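Local coordinates for replicase polyprotein 1a (Avian infectious bronchitis virus, PDB 3LD1) that yields, on cleavage, the viral non-structural proteins, among them nsp2, whose role is not established, at residues A[118-123]-A[145-149]. The protein carries 3 engineered substitutions. Residues are numbered along the deposited sequence; the frame is centred on the assembly and turned at random.
Sequences RALTLD and MAMRR. Engineered in segment 118-123: L120 (natural residue Gln).
R149 reaches out from helix 140-162 to the C-terminal end of helix 112-121, and its guanidinium does the polar work of this contact. NE donates to A119 O at 2.9 Å, almost in line with the C=O (171°), the oxygen lying a little out of the guanidinium plane. On the same guanidinium, NH2 makes a salt bridge to OD1 of D123 at 2.5 Å, while OD2 stays 4.0 Å from NH2; the carboxylate and guanidinium planes are turned 57° apart. Two grips on separate nitrogens fix the rotation of the group, and its positive charge, set at a helix C-terminus, would probably ease the dipole there. D123 is exposed, making this the solvent side of the contact.

The backbones come nearest at A119 and A146, whose CA atoms are 5.4 Å apart, but the close packing is that of A119 with M145 and R148. A119 CB rests against M145 O (3.6 Å) and R148 CB. M145 leaves its helix with CG anti to the backbone N (chi1 176°), then bends twice, which lays SD over A119 CA and against R118 CG, both at 3.7 Å. Its CE faces L122 CD1 more loosely, while the other branch of L122, CD2, meets A146 CB at 4.2 Å.

This is helix-helix packing in which an arginine of one helix bonds a backbone carbonyl near the C-terminal end of the other. Beyond the two segments, R148 NE pairs with D116 on helix 112-121, a second polar tie between the same two helices. W108 of helix 105-108 packs on R118 and M145, and helix 128-134 closes over L122 through I131 and L134.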
ATOM      1  N   ARG A 118      20.659 -11.924  -6.458  1.00 37.27           N
ATOM      2  CA  ARG A 118      19.831 -12.842  -7.181  1.00 38.41           C
ATOM      3  C   ARG A 118      18.518 -12.148  -7.529  1.00 39.23           C
ATOM      4  O   ARG A 118      18.039 -12.357  -8.647  1.00 38.43           O
ATOM      5  CB  ARG A 118      19.549 -14.095  -6.360  1.00 38.81           C
ATOM      6  CG  ARG A 118      18.455 -14.973  -7.006  1.00 41.10           C
ATOM      7  CD  ARG A 118      19.009 -15.743  -8.192  1.00 37.62           C
ATOM      8  NE  ARG A 118      19.218 -14.820  -9.311  1.00 44.65           N
ATOM      9  CZ  ARG A 118      19.661 -15.190 -10.513  1.00 42.06           C
ATOM     10  NH1 ARG A 118      19.829 -14.303 -11.471  1.00 39.12           N
ATOM     11  NH2 ARG A 118      19.943 -16.464 -10.742  1.00 38.01           N
ATOM     12  N   ALA A 119      17.961 -11.335  -6.595  1.00 39.42           N
ATOM     13  CA  ALA A 119      16.679 -10.610  -6.814  1.00 41.92           C
ATOM     14  C   ALA A 119      16.731  -9.656  -7.987  1.00 44.36           C
ATOM     15  O   ALA A 119      15.768  -9.473  -8.698  1.00 43.70           O
ATOM     16  CB  ALA A 119      16.304  -9.802  -5.620  1.00 40.43           C
ATOM     17  N   LEU A 120      17.845  -8.934  -8.098  1.00 48.01           N
ATOM     18  CA  LEU A 120      17.853  -7.730  -8.893  1.00 48.77           C
ATOM     19  C   LEU A 120      17.946  -8.200 -10.338  1.00 49.64           C
ATOM     20  O   LEU A 120      17.419  -7.606 -11.263  1.00 50.28           O
ATOM     21  CB  LEU A 120      19.101  -6.941  -8.498  1.00 50.39           C
ATOM     22  CG  LEU A 120      19.602  -5.845  -9.466  1.00 50.44           C
ATOM     23  CD1 LEU A 120      18.542  -4.684  -9.495  1.00 51.24           C
ATOM     24  CD2 LEU A 120      21.000  -5.380  -9.092  1.00 46.29           C
ATOM     25  N   THR A 121      18.594  -9.333 -10.468  1.00 49.98           N
ATOM     26  CA  THR A 121      18.978  -9.976 -11.710  1.00 50.30           C
ATOM     27  C   THR A 121      17.946 -11.002 -12.217  1.00 50.31           C
ATOM     28  O   THR A 121      17.976 -11.478 -13.353  1.00 51.48           O
ATOM     29  CB  THR A 121      20.279 -10.663 -11.327  1.00 50.28           C
ATOM     30  OG1 THR A 121      21.343  -9.829 -11.790  1.00 52.79           O
ATOM     31  CG2 THR A 121      20.391 -12.006 -11.845  1.00 49.58           C
ATOM     32  N   LEU A 122      17.037 -11.346 -11.343  1.00 49.56           N
ATOM     33  CA  LEU A 122      16.015 -12.307 -11.584  1.00 49.80           C
ATOM     34  C   LEU A 122      15.319 -12.329 -12.974  1.00 50.90           C
ATOM     35  O   LEU A 122      15.050 -13.388 -13.548  1.00 50.11           O
ATOM     36  CB  LEU A 122      15.001 -12.147 -10.465  1.00 48.54           C
ATOM     37  CG  LEU A 122      14.131 -13.346 -10.322  1.00 46.02           C
ATOM     38  CD1 LEU A 122      15.017 -14.436  -9.863  1.00 42.35           C
ATOM     39  CD2 LEU A 122      13.017 -13.064  -9.323  1.00 48.51           C
ATOM     40  N   ASP A 123      15.026 -11.174 -13.519  1.00 52.33           N
ATOM     41  CA  ASP A 123      14.369 -11.142 -14.848  1.00 54.77           C
ATOM     42  C   ASP A 123      15.307 -11.654 -16.018  1.00 55.42           C
ATOM     43  O   ASP A 123      14.851 -11.926 -17.120  1.00 54.87           O
ATOM     44  CB  ASP A 123      13.882  -9.706 -15.130  1.00 54.34           C
ATOM     45  CG  ASP A 123      14.992  -8.716 -15.009  1.00 53.63           C
ATOM     46  OD1 ASP A 123      15.758  -8.799 -14.026  1.00 57.48           O
ATOM     47  OD2 ASP A 123      15.162  -7.909 -15.922  1.00 54.47           O
ATOM     48  N   MET A 145      13.191 -13.674  -1.219  1.00 36.52           N
ATOM     49  CA  MET A 145      14.224 -13.169  -2.142  1.00 35.80           C
ATOM     50  C   MET A 145      13.540 -12.408  -3.240  1.00 35.87           C
ATOM     51  O   MET A 145      13.869 -11.266  -3.478  1.00 35.77           O
ATOM     52  CB  MET A 145      15.058 -14.361  -2.729  1.00 37.46           C
ATOM     53  CG  MET A 145      16.153 -14.002  -3.834  1.00 34.97           C
ATOM     54  SD  MET A 145      15.333 -13.706  -5.402  1.00 38.34           S
ATOM     55  CE  MET A 145      14.658 -15.287  -5.794  1.00 38.67           C
ATOM     56  N   ALA A 146      12.562 -13.032  -3.912  1.00 36.53           N
ATOM     57  CA  ALA A 146      11.837 -12.351  -5.055  1.00 36.32           C
ATOM     58  C   ALA A 146      11.124 -11.059  -4.696  1.00 36.10           C
ATOM     59  O   ALA A 146      11.082 -10.117  -5.523  1.00 36.26           O
ATOM     60  CB  ALA A 146      10.803 -13.353  -5.769  1.00 34.49           C
ATOM     61  N   MET A 147      10.492 -11.041  -3.522  1.00 36.20           N
ATOM     62  CA  MET A 147       9.811  -9.847  -3.072  1.00 39.99           C
ATOM     63  C   MET A 147      10.744  -8.659  -2.929  1.00 39.98           C
ATOM     64  O   MET A 147      10.294  -7.513  -2.964  1.00 40.77           O
ATOM     65  CB  MET A 147       9.049 -10.065  -1.769  1.00 39.43           C
ATOM     66  CG  MET A 147       7.784 -10.911  -1.895  1.00 41.21           C
ATOM     67  SD  MET A 147       6.892 -11.017  -0.313  1.00 45.96           S
ATOM     68  CE  MET A 147       7.472 -12.495   0.436  1.00 47.35           C
ATOM     69  N   ARG A 148      12.042  -8.921  -2.792  1.00 40.22           N
ATOM     70  CA  ARG A 148      12.941  -7.829  -2.623  1.00 41.72           C
ATOM     71  C   ARG A 148      12.720  -6.814  -3.723  1.00 41.59           C
ATOM     72  O   ARG A 148      13.011  -5.678  -3.512  1.00 42.35           O
ATOM     73  CB  ARG A 148      14.426  -8.298  -2.491  1.00 40.65           C
ATOM     74  CG  ARG A 148      14.624  -9.077  -1.182  1.00 41.14           C
ATOM     75  CD  ARG A 148      15.986  -9.735  -1.080  1.00 44.21           C
ATOM     76  NE  ARG A 148      16.782  -9.020  -0.102  1.00 54.95           N
ATOM     77  CZ  ARG A 148      16.771  -9.309   1.180  1.00 56.29           C
ATOM     78  NH1 ARG A 148      16.058 -10.346   1.612  1.00 62.08           N
ATOM     79  NH2 ARG A 148      17.496  -8.595   1.998  1.00 54.26           N
ATOM     80  N   ARG A 149      12.170  -7.220  -4.871  1.00 42.22           N
ATOM     81  CA  ARG A 149      12.137  -6.340  -6.062  1.00 43.36           C
ATOM     82  C   ARG A 149      11.051  -5.333  -5.932  1.00 43.47           C
ATOM     83  O   ARG A 149      11.063  -4.311  -6.637  1.00 44.56           O
ATOM     84  CB  ARG A 149      11.819  -7.086  -7.358  1.00 42.25           C
ATOM     85  CG  ARG A 149      12.732  -8.189  -7.783  1.00 43.43           C
ATOM     86  CD  ARG A 149      12.231  -8.729  -9.191  1.00 44.92           C
ATOM     87  NE  ARG A 149      13.373  -8.738 -10.099  1.00 51.58           N
ATOM     88  CZ  ARG A 149      13.484  -8.071 -11.248  1.00 55.20           C
ATOM     89  NH1 ARG A 149      12.485  -7.364 -11.771  1.00 55.42           N
ATOM     90  NH2 ARG A 149      14.616  -8.175 -11.923  1.00 58.66           N
TER